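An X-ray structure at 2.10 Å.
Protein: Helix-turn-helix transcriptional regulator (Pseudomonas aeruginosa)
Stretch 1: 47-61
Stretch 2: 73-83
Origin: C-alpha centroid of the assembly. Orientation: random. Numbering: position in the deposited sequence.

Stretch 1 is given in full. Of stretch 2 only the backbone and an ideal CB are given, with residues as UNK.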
# COMPACT_ATOMS: atom_id res chain seq x y z
N ALA A 47 -10.84 -14.48 1.57
CA ALA A 47 -10.68 -13.68 0.37
C ALA A 47 -10.91 -14.55 -0.85
O ALA A 47 -10.35 -15.65 -0.95
CB ALA A 47 -9.28 -13.04 0.32
N LEU A 48 -11.73 -14.08 -1.78
CA LEU A 48 -12.14 -14.90 -2.91
C LEU A 48 -12.55 -14.02 -4.08
O LEU A 48 -12.86 -12.84 -3.91
CB LEU A 48 -13.28 -15.87 -2.52
CG LEU A 48 -14.69 -15.39 -2.11
CD1 LEU A 48 -15.64 -16.61 -1.88
CD2 LEU A 48 -14.67 -14.52 -0.83
N ILE A 49 -12.57 -14.61 -5.27
CA ILE A 49 -13.02 -13.93 -6.47
C ILE A 49 -14.26 -14.64 -6.99
O ILE A 49 -14.21 -15.84 -7.31
CB ILE A 49 -11.92 -13.87 -7.54
CG1 ILE A 49 -10.70 -13.11 -6.99
CG2 ILE A 49 -12.46 -13.22 -8.81
CD1 ILE A 49 -9.45 -13.16 -7.92
N PHE A 50 -15.38 -13.92 -7.02
CA PHE A 50 -16.60 -14.39 -7.66
C PHE A 50 -16.56 -14.05 -9.15
O PHE A 50 -15.92 -13.08 -9.58
CB PHE A 50 -17.83 -13.74 -7.03
CG PHE A 50 -18.12 -14.16 -5.61
CD1 PHE A 50 -18.12 -15.50 -5.25
CD2 PHE A 50 -18.42 -13.21 -4.64
CE1 PHE A 50 -18.42 -15.89 -3.94
CE2 PHE A 50 -18.72 -13.58 -3.33
CZ PHE A 50 -18.73 -14.92 -2.97
N SER A 51 -17.27 -14.84 -9.94
CA SER A 51 -17.34 -14.64 -11.38
C SER A 51 -18.54 -15.42 -11.91
O SER A 51 -19.40 -15.86 -11.14
CB SER A 51 -16.05 -15.09 -12.06
OG SER A 51 -15.96 -16.51 -12.10
N ASP A 52 -18.60 -15.59 -13.23
CA ASP A 52 -19.63 -16.44 -13.82
C ASP A 52 -19.26 -17.92 -13.78
O ASP A 52 -20.06 -18.75 -14.23
CB ASP A 52 -19.92 -16.01 -15.26
CG ASP A 52 -20.64 -14.67 -15.34
OD1 ASP A 52 -21.23 -14.22 -14.32
OD2 ASP A 52 -20.63 -14.06 -16.43
N SER A 53 -18.08 -18.28 -13.26
CA SER A 53 -17.79 -19.68 -12.97
C SER A 53 -17.58 -19.90 -11.47
O SER A 53 -18.02 -19.09 -10.65
CB SER A 53 -16.58 -20.15 -13.78
OG SER A 53 -15.44 -19.34 -13.55
N SER A 54 -16.93 -21.00 -11.10
CA SER A 54 -16.73 -21.33 -9.69
C SER A 54 -15.95 -20.23 -8.99
O SER A 54 -15.05 -19.64 -9.61
CB SER A 54 -15.97 -22.65 -9.54
OG SER A 54 -16.82 -23.77 -9.73
N PRO A 55 -16.23 -19.95 -7.72
CA PRO A 55 -15.41 -19.00 -6.95
C PRO A 55 -13.99 -19.51 -6.80
O PRO A 55 -13.75 -20.70 -6.57
CB PRO A 55 -16.09 -18.95 -5.58
CG PRO A 55 -17.46 -19.51 -5.79
CD PRO A 55 -17.35 -20.49 -6.92
N LEU A 56 -13.04 -18.58 -6.89
CA LEU A 56 -11.63 -18.86 -6.64
C LEU A 56 -11.30 -18.37 -5.24
O LEU A 56 -11.31 -17.15 -4.97
CB LEU A 56 -10.76 -18.20 -7.70
CG LEU A 56 -9.24 -18.35 -7.55
CD1 LEU A 56 -8.83 -19.82 -7.47
CD2 LEU A 56 -8.55 -17.67 -8.73
N ILE A 57 -11.01 -19.29 -4.33
CA ILE A 57 -10.66 -18.96 -2.96
C ILE A 57 -9.17 -18.64 -2.92
O ILE A 57 -8.33 -19.52 -3.17
CB ILE A 57 -10.99 -20.11 -2.00
CG1 ILE A 57 -12.45 -20.55 -2.18
CG2 ILE A 57 -10.68 -19.72 -0.56
CD1 ILE A 57 -13.45 -19.60 -1.60
N LEU A 58 -8.84 -17.40 -2.58
CA LEU A 58 -7.45 -16.98 -2.49
C LEU A 58 -6.83 -17.32 -1.14
O LEU A 58 -5.69 -17.80 -1.08
CB LEU A 58 -7.33 -15.48 -2.76
CG LEU A 58 -7.81 -14.96 -4.13
CD1 LEU A 58 -7.69 -13.42 -4.20
CD2 LEU A 58 -7.04 -15.61 -5.28
N SER A 59 -7.58 -17.10 -0.06
CA SER A 59 -7.05 -17.36 1.27
C SER A 59 -8.22 -17.34 2.23
O SER A 59 -9.22 -16.66 1.97
CB SER A 59 -5.98 -16.31 1.65
OG SER A 59 -5.41 -16.56 2.92
N PHE A 60 -8.11 -18.10 3.31
CA PHE A 60 -9.14 -18.04 4.34
C PHE A 60 -8.55 -18.50 5.66
O PHE A 60 -7.52 -19.17 5.70
CB PHE A 60 -10.40 -18.83 3.94
CG PHE A 60 -10.20 -20.32 3.81
CD1 PHE A 60 -9.56 -20.85 2.70
CD2 PHE A 60 -10.68 -21.18 4.78
CE1 PHE A 60 -9.38 -22.23 2.58
CE2 PHE A 60 -10.52 -22.55 4.67
CZ PHE A 60 -9.87 -23.08 3.57
N MET A 61 -9.21 -18.09 6.74
CA MET A 61 -8.62 -18.22 8.07
C MET A 61 -8.27 -19.67 8.40
O MET A 61 -7.19 -19.95 8.93
CB MET A 61 -9.56 -17.66 9.13
CG MET A 61 -8.96 -17.65 10.53
SD MET A 61 -10.06 -17.09 11.82
CE MET A 61 -11.08 -18.54 12.11
N UNK A 73 -16.75 -29.34 2.92
CA UNK A 73 -17.62 -28.17 2.83
C UNK A 73 -17.04 -27.10 1.90
O UNK A 73 -17.81 -26.38 1.26
CB UNK A 73 -17.85 -27.58 4.22
N UNK A 74 -15.72 -26.98 1.82
CA UNK A 74 -15.12 -26.00 0.92
C UNK A 74 -15.39 -26.38 -0.53
O UNK A 74 -15.80 -25.55 -1.34
CB UNK A 74 -13.61 -25.89 1.17
N UNK A 75 -15.17 -27.65 -0.86
CA UNK A 75 -15.47 -28.14 -2.21
C UNK A 75 -16.94 -27.97 -2.54
O UNK A 75 -17.29 -27.55 -3.65
CB UNK A 75 -15.07 -29.61 -2.35
N UNK A 76 -17.83 -28.25 -1.58
CA UNK A 76 -19.26 -28.06 -1.81
C UNK A 76 -19.58 -26.60 -2.09
O UNK A 76 -20.42 -26.28 -2.95
CB UNK A 76 -20.07 -28.55 -0.61
N UNK A 77 -18.97 -25.69 -1.32
CA UNK A 77 -19.16 -24.27 -1.60
C UNK A 77 -18.76 -23.95 -3.03
O UNK A 77 -19.54 -23.39 -3.80
CB UNK A 77 -18.35 -23.41 -0.62
N UNK A 78 -17.54 -24.35 -3.40
CA UNK A 78 -17.00 -24.00 -4.71
C UNK A 78 -17.83 -24.59 -5.85
O UNK A 78 -18.03 -23.94 -6.89
CB UNK A 78 -15.55 -24.48 -4.82
N UNK A 79 -18.34 -25.82 -5.69
CA UNK A 79 -19.02 -26.48 -6.81
C UNK A 79 -20.52 -26.24 -6.82
O UNK A 79 -21.22 -26.82 -7.66
CB UNK A 79 -18.75 -27.99 -6.77
N UNK A 80 -21.05 -25.39 -5.93
CA UNK A 80 -22.47 -25.11 -6.04
C UNK A 80 -23.13 -24.33 -4.94
O UNK A 80 -24.00 -23.50 -5.21
CB UNK A 80 -23.21 -26.44 -6.17
N UNK A 81 -22.76 -24.58 -3.68
CA UNK A 81 -23.43 -23.89 -2.58
C UNK A 81 -23.21 -22.38 -2.62
O UNK A 81 -24.05 -21.62 -2.13
CB UNK A 81 -22.94 -24.45 -1.24
N UNK A 82 -22.12 -21.91 -3.22
CA UNK A 82 -21.90 -20.46 -3.35
C UNK A 82 -23.02 -19.77 -4.09
O UNK A 82 -23.20 -18.55 -3.95
CB UNK A 82 -20.58 -20.19 -4.07
N UNK A 83 -23.76 -20.51 -4.93
CA UNK A 83 -24.89 -19.92 -5.64
C UNK A 83 -25.97 -19.42 -4.69
O UNK A 83 -26.75 -18.53 -5.06
CB UNK A 83 -25.49 -20.94 -6.61

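Stretch 1 folds into a hairpin, strands 47-50 and 56-60 joined by a loop, and the helix of stretch 2 runs beside it at 139° to strand 56-60, with axes 9.9 Å apart at closest approach. Position 73 finds nothing of stretch 1 near its ideal CB, so many side chains would serve; it is Leu73, which makes no contact here.

At position 74 CA-to-CB points toward the hairpin, and the ideal CB lies 5.3 Å from Phe60 CZ. An aliphatic side chain of medium size, such as leucine, isoleucine or methionine, would suit this apolar neighbour. The residue is Ile74, whose CD1 reaches Phe60 CE2 at 4.0 Å.

Positions 75 and 76 are out of reach of stretch 1, and polar or charged residues would be tolerated; they are Ser75 and Arg76.

Position 77 points sideways, with no atom of stretch 1 within 5.5 Å of its ideal CB. Leu48, Phe50, Pro55 and Ile57 nevertheless leave an apolar space further out, which a long or aromatic side chain could fill. Tyr77, with chi1 in t, extends into it. Its CE2 packs 3.9 Å from Leu48 CD1 and 4.1 Å from Pro55 CG, while its OH approaches Phe50 CE1 at 3.4 Å, edge to edge between the two rings.

At position 78 the CB also points sideways, 4.5 Å from Pro55 O and 5.1 Å from Ser54 CB. The nearby carbon of Ser54 and Ile57 favours a branched or flexible aliphatic group. Ile78 places CD1 3.8 Å from Ile57 CG1 and CG2 3.9 Å from Ser54 CB. Ser54 OG donates a hydrogen bond to Ile78 O at 3.1 Å, tying the loop to the helix.

Position 79 points away and could be small or polar; it is Thr79. At position 80, phi/psi of 171/-39 would jam a CB against the preceding carbonyl oxygen, which calls for glycine, and Gly80 is found. Position 81 is out of reach of stretch 1, which sets no preference there; it is Leu81.

Position 82 points toward the loop, its ideal CB 3.6 Å from Pro55 CG and 4.8 Å from Phe50 CE1. A flat side chain could lie against the proline; an aromatic ring is one good candidate. In Tyr82, Pro55 CD lies 3.5 Å from the ring centroid, a CH-pi contact over the ring face. Tyr82 OH hydrogen-bonds at 2.7 Å to the oxygen of water 1, which donates to Ser51 O at 2.9 Å.

Position 83 points away, leaving the choice open; Leu83 makes no contact.

Stretch 2, residues 73-83: LISRYITGLYL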
# COMPACT_ATOMS: atom_id res chain seq x y z
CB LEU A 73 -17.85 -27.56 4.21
CG LEU A 73 -19.15 -27.92 4.90
CD1 LEU A 73 -19.23 -27.23 6.26
CD2 LEU A 73 -20.30 -27.51 3.99
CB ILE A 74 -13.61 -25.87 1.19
CG1 ILE A 74 -13.34 -25.43 2.63
CG2 ILE A 74 -12.99 -24.90 0.19
CD1 ILE A 74 -13.82 -24.03 2.96
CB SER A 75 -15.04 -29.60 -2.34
OG SER A 75 -15.46 -30.13 -3.57
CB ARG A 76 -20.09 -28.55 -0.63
CG ARG A 76 -20.09 -30.06 -0.41
CD ARG A 76 -21.37 -30.48 0.29
NE ARG A 76 -22.51 -30.34 -0.61
CZ ARG A 76 -23.77 -30.17 -0.23
NH1 ARG A 76 -24.08 -30.11 1.07
NH2 ARG A 76 -24.72 -30.07 -1.15
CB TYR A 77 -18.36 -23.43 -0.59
CG TYR A 77 -18.58 -21.95 -0.78
CD1 TYR A 77 -19.69 -21.32 -0.25
CD2 TYR A 77 -17.69 -21.19 -1.51
CE1 TYR A 77 -19.90 -19.97 -0.43
CE2 TYR A 77 -17.89 -19.83 -1.71
CZ TYR A 77 -19.00 -19.23 -1.17
OH TYR A 77 -19.22 -17.88 -1.36
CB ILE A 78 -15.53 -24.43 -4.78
CG1 ILE A 78 -14.69 -23.55 -3.83
CG2 ILE A 78 -14.99 -24.35 -6.20
CD1 ILE A 78 -13.22 -23.96 -3.78
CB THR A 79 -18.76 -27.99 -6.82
OG1 THR A 79 -19.31 -28.58 -5.63
CG2 THR A 79 -17.28 -28.28 -6.89
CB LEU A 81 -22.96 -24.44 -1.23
CG LEU A 81 -23.53 -25.78 -0.79
CD1 LEU A 81 -22.90 -26.19 0.54
CD2 LEU A 81 -25.05 -25.69 -0.67
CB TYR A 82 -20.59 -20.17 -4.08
CG TYR A 82 -20.71 -20.29 -5.59
CD1 TYR A 82 -20.51 -21.51 -6.22
CD2 TYR A 82 -21.02 -19.18 -6.38
CE1 TYR A 82 -20.62 -21.62 -7.60
CE2 TYR A 82 -21.14 -19.29 -7.77
CZ TYR A 82 -20.92 -20.51 -8.37
OH TYR A 82 -21.01 -20.64 -9.76
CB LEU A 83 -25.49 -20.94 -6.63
CG LEU A 83 -24.56 -21.27 -7.80
CD1 LEU A 83 -25.07 -22.48 -8.64
CD2 LEU A 83 -24.40 -20.02 -8.66
O HOH W 1 -20.97 -18.34 -11.12
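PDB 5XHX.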